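Local coordinates for mbDLG-3 protein (Monosiga brevicollis, PDB 6X1N), which probably binds the C-terminal tails of partner proteins, being the third PDZ domain of a longer Dlg1-type protein that also carries SH3 and guanylate-kinase-like regions, at residues A[15-19]-A[46-50]; A[21-27]-A[71-77]; A[37-43]-A[55-61]. All coordinates share one frame. Residues are numbered along the deposited sequence.

Contact 1: A[15-19]-A[46-50]; sequences AGFGF and EGAAI
Backbone hydrogen bonds carry this contact. The amide N of Ala48 donates to Gly16 O at 3.0 Å, and the next amide, Ala49 N, donates to Phe17 O at 2.9 Å, so two successive loop carbonyls meet the first turn of helix 48-52, with Gly47 as its N-cap. The touching parts run 52° apart. The nearest CA pairs are Gly18 with Gly47 at 4.0 Å and Phe17 with Ala48 at 4.7 Å.

That closeness depends on glycines. Gly18 (phi/psi 78/31) and Gly47 (136/178) face each other so tightly that a CB on either would strike the CA of the other, while Gly16 (92/177) has backbone angles that themselves call for glycine. Residues 16-19, Gly-Phe-Gly-Phe, are this domain's version of the GLGF carboxylate-binding loop, which in PDZ domains cradles the C terminus of a bound peptide; a glycerol, probably from the crystallisation liquor, is hydrogen-bonded to Phe19 O. Phe17 (chi1 m) directs its CA-to-CB bond away from the helix and packs on Leu10 and Met89.

Apolar contact is modest: Phe19, with chi1 p and extended backbone (-152/157), brings CB to 4.1 Å from Ala49 CB. The carbonyl Gly18 O packs against the same methyl, 3.6 Å from Ala49 CB, and Ala15 CB reaches 4.2 Å from Gly47 CA.

Two waters bridge the segments. One donates to Ala15 O at 2.8 Å and to Glu46 O at 2.7 Å; the other donates to Gly18 O at 2.7 Å and accepts from Ile50 N at 2.9 Å.

Contact 2: A[21-27]-A[71-77]; sequences LLGPAKA and LASYRQA
Tyr74 swings its ring (chi1 t, 164°) alongside the backbone at the end of strand 19-22: its CE1 lies 3.6 Å from Leu21 O, with Leu21 O and Gly23 N at the ring edge. Leu21, p in both chi angles, brings its CD1 to 3.7 Å from Tyr74 CD1 and 3.9 Å from Ala77 CB. Gly23 is nearly fully extended (-169/-178) and sits 4.0 Å from Tyr74, CA to CA; a CB there would run into Tyr74 N. Strand 19-22 and helix 74-82 flank the peptide groove of a PDZ domain, and Tyr74 opens that helix, where many PDZ domains carry a histidine that reads the ligand side chain two residues before its C terminus.

Beyond the strand, Tyr74 N donates to Pro24 O at 2.8 Å, and Pro24 CD rests 3.2 Å from Ala72 O. Ser73 is the N-cap: in the p rotamer, its OG accepts from Gln76 N at 2.9 Å. Ala27 crosses over this corner, with CB 3.9 Å from Ser73 CB and CA 3.3 Å from Leu71 O in a CA-H...O contact. A water donates to Ala25 O and accepts from Arg75 N, both at 2.9 Å.

Contact 3: A[37-43]-A[55-61]; sequences GIFISRI and VFEGDQI
Within the PDZ sheet, strand 38-43 pairs antiparallel with strand 59-64; the axes of residues 38-43 and 59-61 approach to 4.5 Å, with N-to-C directions 134° apart. Ile61 N donates to Ile38 O at 2.8 Å and Ile40 N to Asp59 O at 2.9 Å; Phe39 and Gln60 between them form a non-hydrogen-bonded pair, CA to CA 4.4 Å. A type II turn from Phe56 to Asp59, with Gly58 at 87/-1, extends the pairing: Gly58 N donates to Ile40 O at 2.8 Å. The Phe39 ring (chi1 m) takes a CH-pi contact over its face from Gln60 CA, 4.0 Å from the centroid. Inside, Ile40 CD1 packs 3.6 Å from Ile61 CD1 and 3.9 Å from Val55 CG1. Asp59 OD2 accepts from Phe56 N at 2.9 Å and also salt-bridges Arg6; Glu57 OE2 bonds Tyr100. Backbone bonds therefore set the register, isoleucine and valine fill the interior, and the buried Asp59 charge is balanced by Arg6.

From the N terminus, the segments come in the order 15-19, 21-27, 37-43, 46-50, 55-61, 71-77. Contact 1 closes the first loop, bringing the start of helix 48-52 back to the carboxylate-binding loop. Contact 2 starts just two residues later and closes the widest loop, joining strand 19-22 to helix 74-82; contact 3, between strands 38-43 and 59-64, is nested inside it. Contact 1 crosses both others along the chain. In space, contacts 1 and 2 lie on opposite sides of the chain's centre, about 21 Å apart between contact centres. Contact 3 touches both: Phe19 and Ala49 meet its Ile40 and Val55, while Leu22 and Phe39 carry the sheet on from contact 2.

Contact 1: A[15-19]-A[46-50]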
# COMPACT_ATOMS: atom_id res chain seq x y z
N ALA A 15 -4.32 6.68 -16.61
CA ALA A 15 -5.11 7.21 -15.51
C ALA A 15 -4.40 7.14 -14.17
O ALA A 15 -4.99 7.53 -13.15
CB ALA A 15 -6.45 6.48 -15.42
N GLY A 16 -3.16 6.69 -14.12
CA GLY A 16 -2.45 6.60 -12.87
C GLY A 16 -2.62 5.26 -12.18
O GLY A 16 -3.34 4.36 -12.62
N PHE A 17 -1.92 5.13 -11.05
CA PHE A 17 -1.92 3.88 -10.30
C PHE A 17 -3.27 3.58 -9.65
O PHE A 17 -3.57 2.42 -9.38
CB PHE A 17 -0.82 3.91 -9.24
CG PHE A 17 0.57 3.82 -9.81
CD1 PHE A 17 0.97 2.68 -10.50
CD2 PHE A 17 1.48 4.85 -9.64
CE1 PHE A 17 2.26 2.58 -11.02
CE2 PHE A 17 2.77 4.75 -10.15
CZ PHE A 17 3.15 3.62 -10.84
N GLY A 18 -4.08 4.60 -9.37
CA GLY A 18 -5.46 4.37 -9.00
C GLY A 18 -5.73 3.92 -7.58
O GLY A 18 -6.70 3.20 -7.34
N PHE A 19 -4.91 4.32 -6.61
CA PHE A 19 -5.20 3.97 -5.23
C PHE A 19 -4.63 5.02 -4.30
O PHE A 19 -3.69 5.74 -4.65
CB PHE A 19 -4.70 2.57 -4.86
CG PHE A 19 -3.20 2.45 -4.75
CD1 PHE A 19 -2.43 2.13 -5.86
CD2 PHE A 19 -2.58 2.60 -3.52
CE1 PHE A 19 -1.05 1.99 -5.74
CE2 PHE A 19 -1.20 2.47 -3.39
CZ PHE A 19 -0.43 2.17 -4.50
N GLU A 46 -11.00 4.64 -11.50
CA GLU A 46 -10.21 4.35 -12.68
C GLU A 46 -8.76 4.26 -12.25
O GLU A 46 -8.34 4.95 -11.31
CB GLU A 46 -10.29 5.46 -13.73
CG GLU A 46 -11.66 5.68 -14.28
CD GLU A 46 -12.06 4.65 -15.31
OE1 GLU A 46 -13.26 4.55 -15.59
OE2 GLU A 46 -11.19 3.94 -15.88
N GLY A 47 -8.00 3.44 -12.95
CA GLY A 47 -6.58 3.36 -12.68
C GLY A 47 -6.07 1.93 -12.63
O GLY A 47 -6.84 0.98 -12.77
N ALA A 48 -4.77 1.78 -12.42
CA ALA A 48 -4.17 0.45 -12.51
C ALA A 48 -4.73 -0.49 -11.45
O ALA A 48 -4.94 -1.68 -11.72
CB ALA A 48 -2.66 0.55 -12.39
N ALA A 49 -4.97 0.02 -10.25
CA ALA A 49 -5.38 -0.86 -9.15
C ALA A 49 -6.72 -1.51 -9.42
O ALA A 49 -6.87 -2.72 -9.27
CB ALA A 49 -5.40 -0.10 -7.83
N ILE A 50 -7.72 -0.73 -9.85
CA ILE A 50 -9.03 -1.33 -10.13
C ILE A 50 -8.95 -2.26 -11.32
O ILE A 50 -9.59 -3.33 -11.34
CB ILE A 50 -10.13 -0.26 -10.26
CG1 ILE A 50 -11.51 -0.91 -10.23
CG2 ILE A 50 -9.95 0.59 -11.53
CD1 ILE A 50 -12.64 0.10 -10.15
O HOH W 1 -7.49 7.48 -11.97
O HOH W 2 -7.90 2.11 -9.53

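Contact 2: A[21-27]-A[71-77]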
# COMPACT_ATOMS: atom_id res chain seq x y z
N LEU A 21 -3.09 5.52 -0.28
CA LEU A 21 -2.52 4.78 0.84
C LEU A 21 -2.52 5.62 2.12
O LEU A 21 -2.68 6.85 2.09
CB LEU A 21 -1.12 4.21 0.53
CG LEU A 21 0.01 5.15 0.11
CD1 LEU A 21 0.59 5.94 1.29
CD2 LEU A 21 1.13 4.38 -0.57
N LEU A 22 -2.32 4.94 3.24
CA LEU A 22 -2.20 5.59 4.53
C LEU A 22 -1.04 4.96 5.29
O LEU A 22 -0.55 3.87 4.96
CB LEU A 22 -3.50 5.54 5.36
CG LEU A 22 -4.05 4.23 5.92
CD1 LEU A 22 -3.22 3.65 7.09
CD2 LEU A 22 -5.48 4.48 6.38
N GLY A 23 -0.61 5.66 6.32
CA GLY A 23 0.44 5.16 7.16
C GLY A 23 0.55 6.01 8.40
O GLY A 23 -0.22 6.95 8.60
N PRO A 24 1.51 5.69 9.27
CA PRO A 24 1.66 6.44 10.52
C PRO A 24 2.39 7.76 10.28
O PRO A 24 3.06 7.96 9.27
CB PRO A 24 2.52 5.50 11.38
CG PRO A 24 3.34 4.75 10.40
CD PRO A 24 2.50 4.61 9.13
N ALA A 25 2.23 8.67 11.24
CA ALA A 25 2.90 9.96 11.15
C ALA A 25 4.42 9.80 11.13
O ALA A 25 5.12 10.49 10.37
CB ALA A 25 2.48 10.86 12.31
N LYS A 26 4.95 8.88 11.94
CA LYS A 26 6.39 8.77 12.18
C LYS A 26 6.85 7.38 11.74
O LYS A 26 6.21 6.38 12.07
CB LYS A 26 6.66 8.97 13.68
CG LYS A 26 8.12 8.96 14.13
CD LYS A 26 8.27 9.55 15.54
CE LYS A 26 7.57 8.70 16.61
NZ LYS A 26 8.29 7.43 16.92
N ALA A 27 7.96 7.33 11.01
CA ALA A 27 8.58 6.08 10.61
C ALA A 27 9.34 5.47 11.78
O ALA A 27 9.82 6.17 12.67
CB ALA A 27 9.56 6.33 9.46
N LEU A 71 7.90 -0.44 8.60
CA LEU A 71 8.04 0.67 9.54
C LEU A 71 7.97 2.03 8.85
O LEU A 71 8.34 3.03 9.45
CB LEU A 71 9.34 0.55 10.33
CG LEU A 71 9.59 -0.76 11.10
CD1 LEU A 71 10.93 -0.65 11.83
CD2 LEU A 71 8.48 -1.01 12.08
N ALA A 72 7.50 2.07 7.60
CA ALA A 72 7.51 3.32 6.86
C ALA A 72 6.46 4.28 7.42
O ALA A 72 5.40 3.88 7.89
CB ALA A 72 7.23 3.05 5.38
N SER A 73 6.77 5.58 7.35
CA SER A 73 5.74 6.58 7.60
C SER A 73 4.85 6.73 6.36
O SER A 73 5.24 6.37 5.25
CB SER A 73 6.38 7.94 7.88
OG SER A 73 7.12 8.35 6.75
N TYR A 74 3.68 7.35 6.56
CA TYR A 74 2.89 7.79 5.42
C TYR A 74 3.73 8.60 4.46
O TYR A 74 3.76 8.34 3.26
CB TYR A 74 1.70 8.63 5.88
CG TYR A 74 1.13 9.37 4.69
CD1 TYR A 74 0.38 8.69 3.74
CD2 TYR A 74 1.40 10.72 4.47
CE1 TYR A 74 -0.11 9.33 2.62
CE2 TYR A 74 0.92 11.38 3.35
CZ TYR A 74 0.16 10.68 2.44
OH TYR A 74 -0.32 11.32 1.32
N ARG A 75 4.43 9.61 4.98
CA ARG A 75 5.18 10.50 4.10
C ARG A 75 6.19 9.73 3.28
O ARG A 75 6.36 9.99 2.08
CB ARG A 75 5.89 11.57 4.93
CG ARG A 75 6.36 12.77 4.13
CD ARG A 75 5.23 13.77 3.96
NE ARG A 75 4.94 14.50 5.20
CZ ARG A 75 3.94 15.36 5.34
NH1 ARG A 75 3.11 15.59 4.33
NH2 ARG A 75 3.76 15.98 6.50
N GLN A 76 6.89 8.77 3.90
CA GLN A 76 7.88 7.97 3.19
C GLN A 76 7.24 7.17 2.06
O GLN A 76 7.76 7.14 0.93
CB GLN A 76 8.57 7.04 4.17
CG GLN A 76 9.61 6.13 3.55
CD GLN A 76 10.00 5.00 4.48
OE1 GLN A 76 9.92 5.13 5.70
NE2 GLN A 76 10.38 3.86 3.89
N ALA A 77 6.11 6.51 2.33
CA ALA A 77 5.44 5.71 1.31
C ALA A 77 4.89 6.58 0.18
O ALA A 77 5.03 6.24 -1.00
CB ALA A 77 4.32 4.87 1.93
O HOH W 3 4.06 10.64 7.70

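Contact 3: A[37-43]-A[55-61]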
# COMPACT_ATOMS: atom_id res chain seq x y z
N GLY A 37 2.51 0.24 9.87
CA GLY A 37 2.39 -0.35 8.56
C GLY A 37 1.68 0.57 7.58
O GLY A 37 0.97 1.51 7.96
N ILE A 38 1.91 0.31 6.31
CA ILE A 38 1.31 1.08 5.22
C ILE A 38 0.12 0.30 4.68
O ILE A 38 0.21 -0.92 4.50
CB ILE A 38 2.35 1.30 4.11
CG1 ILE A 38 3.56 2.08 4.65
CG2 ILE A 38 1.71 2.01 2.91
CD1 ILE A 38 3.20 3.41 5.27
N PHE A 39 -0.99 0.99 4.42
CA PHE A 39 -2.23 0.36 4.00
C PHE A 39 -2.83 1.04 2.78
O PHE A 39 -2.67 2.25 2.60
CB PHE A 39 -3.24 0.37 5.14
CG PHE A 39 -2.94 -0.64 6.17
CD1 PHE A 39 -1.92 -0.44 7.07
CD2 PHE A 39 -3.63 -1.84 6.20
CE1 PHE A 39 -1.60 -1.42 7.99
CE2 PHE A 39 -3.32 -2.80 7.12
CZ PHE A 39 -2.31 -2.60 8.01
N ILE A 40 -3.53 0.27 1.96
CA ILE A 40 -4.36 0.83 0.91
C ILE A 40 -5.61 1.39 1.56
O ILE A 40 -6.35 0.65 2.23
CB ILE A 40 -4.72 -0.24 -0.13
CG1 ILE A 40 -3.46 -0.91 -0.68
CG2 ILE A 40 -5.62 0.36 -1.20
CD1 ILE A 40 -2.75 -0.17 -1.73
N SER A 41 -5.86 2.68 1.37
CA SER A 41 -7.03 3.33 1.95
C SER A 41 -8.15 3.61 0.96
O SER A 41 -9.24 3.98 1.39
CB SER A 41 -6.62 4.64 2.65
OG SER A 41 -5.92 5.48 1.74
N ARG A 42 -7.92 3.45 -0.35
CA ARG A 42 -9.02 3.63 -1.30
C ARG A 42 -8.58 3.08 -2.64
O ARG A 42 -7.43 3.26 -3.04
CB ARG A 42 -9.34 5.12 -1.46
CG ARG A 42 -10.64 5.43 -2.14
CD ARG A 42 -11.84 5.17 -1.25
NE ARG A 42 -13.03 5.69 -1.91
CZ ARG A 42 -13.73 6.75 -1.51
NH1 ARG A 42 -13.39 7.41 -0.42
NH2 ARG A 42 -14.79 7.14 -2.21
N ILE A 43 -9.51 2.43 -3.33
CA ILE A 43 -9.33 2.06 -4.74
C ILE A 43 -10.11 3.06 -5.58
O ILE A 43 -11.33 3.18 -5.43
CB ILE A 43 -9.81 0.63 -5.01
CG1 ILE A 43 -9.12 -0.36 -4.08
CG2 ILE A 43 -9.58 0.27 -6.46
CD1 ILE A 43 -7.60 -0.38 -4.19
N VAL A 55 -5.93 -5.55 -5.86
CA VAL A 55 -5.50 -4.55 -4.90
C VAL A 55 -6.75 -4.06 -4.19
O VAL A 55 -7.69 -3.62 -4.86
CB VAL A 55 -4.78 -3.38 -5.59
CG1 VAL A 55 -4.30 -2.36 -4.57
CG2 VAL A 55 -3.63 -3.89 -6.47
N PHE A 56 -6.79 -4.15 -2.86
CA PHE A 56 -8.01 -3.89 -2.12
C PHE A 56 -7.77 -2.90 -1.00
O PHE A 56 -6.74 -2.93 -0.32
CB PHE A 56 -8.56 -5.17 -1.48
CG PHE A 56 -8.78 -6.30 -2.45
CD1 PHE A 56 -9.50 -6.11 -3.62
CD2 PHE A 56 -8.26 -7.55 -2.19
CE1 PHE A 56 -9.70 -7.16 -4.49
CE2 PHE A 56 -8.45 -8.60 -3.06
CZ PHE A 56 -9.17 -8.41 -4.21
N GLU A 57 -8.76 -2.05 -0.75
CA GLU A 57 -8.74 -1.26 0.47
C GLU A 57 -8.60 -2.19 1.68
O GLU A 57 -9.18 -3.28 1.71
CB GLU A 57 -10.03 -0.45 0.57
CG GLU A 57 -10.03 0.40 1.82
CD GLU A 57 -11.20 1.34 1.92
OE1 GLU A 57 -11.92 1.54 0.91
OE2 GLU A 57 -11.39 1.86 3.05
N GLY A 58 -7.79 -1.77 2.64
CA GLY A 58 -7.51 -2.60 3.80
C GLY A 58 -6.36 -3.56 3.64
O GLY A 58 -6.04 -4.29 4.59
N ASP A 59 -5.73 -3.59 2.47
CA ASP A 59 -4.50 -4.37 2.31
C ASP A 59 -3.35 -3.66 3.01
O ASP A 59 -3.20 -2.44 2.91
CB ASP A 59 -4.10 -4.45 0.83
CG ASP A 59 -4.94 -5.41 0.02
OD1 ASP A 59 -5.68 -6.23 0.61
OD2 ASP A 59 -4.78 -5.37 -1.21
N GLN A 60 -2.51 -4.44 3.69
CA GLN A 60 -1.22 -3.93 4.09
C GLN A 60 -0.26 -4.05 2.92
O GLN A 60 -0.19 -5.10 2.27
CB GLN A 60 -0.67 -4.69 5.30
CG GLN A 60 0.67 -4.14 5.72
CD GLN A 60 1.10 -4.53 7.11
OE1 GLN A 60 0.46 -5.35 7.77
NE2 GLN A 60 2.21 -3.94 7.57
N ILE A 61 0.44 -2.95 2.62
CA ILE A 61 1.51 -2.97 1.63
C ILE A 61 2.78 -3.37 2.39
O ILE A 61 3.40 -2.55 3.06
CB ILE A 61 1.69 -1.62 0.94
CG1 ILE A 61 0.37 -1.07 0.40
CG2 ILE A 61 2.71 -1.77 -0.18
CD1 ILE A 61 0.53 0.27 -0.34
O HOH W 4 3.61 -1.95 5.77
O HOH W 5 -11.16 4.65 3.29
O HOH W 6 -11.87 1.63 -1.87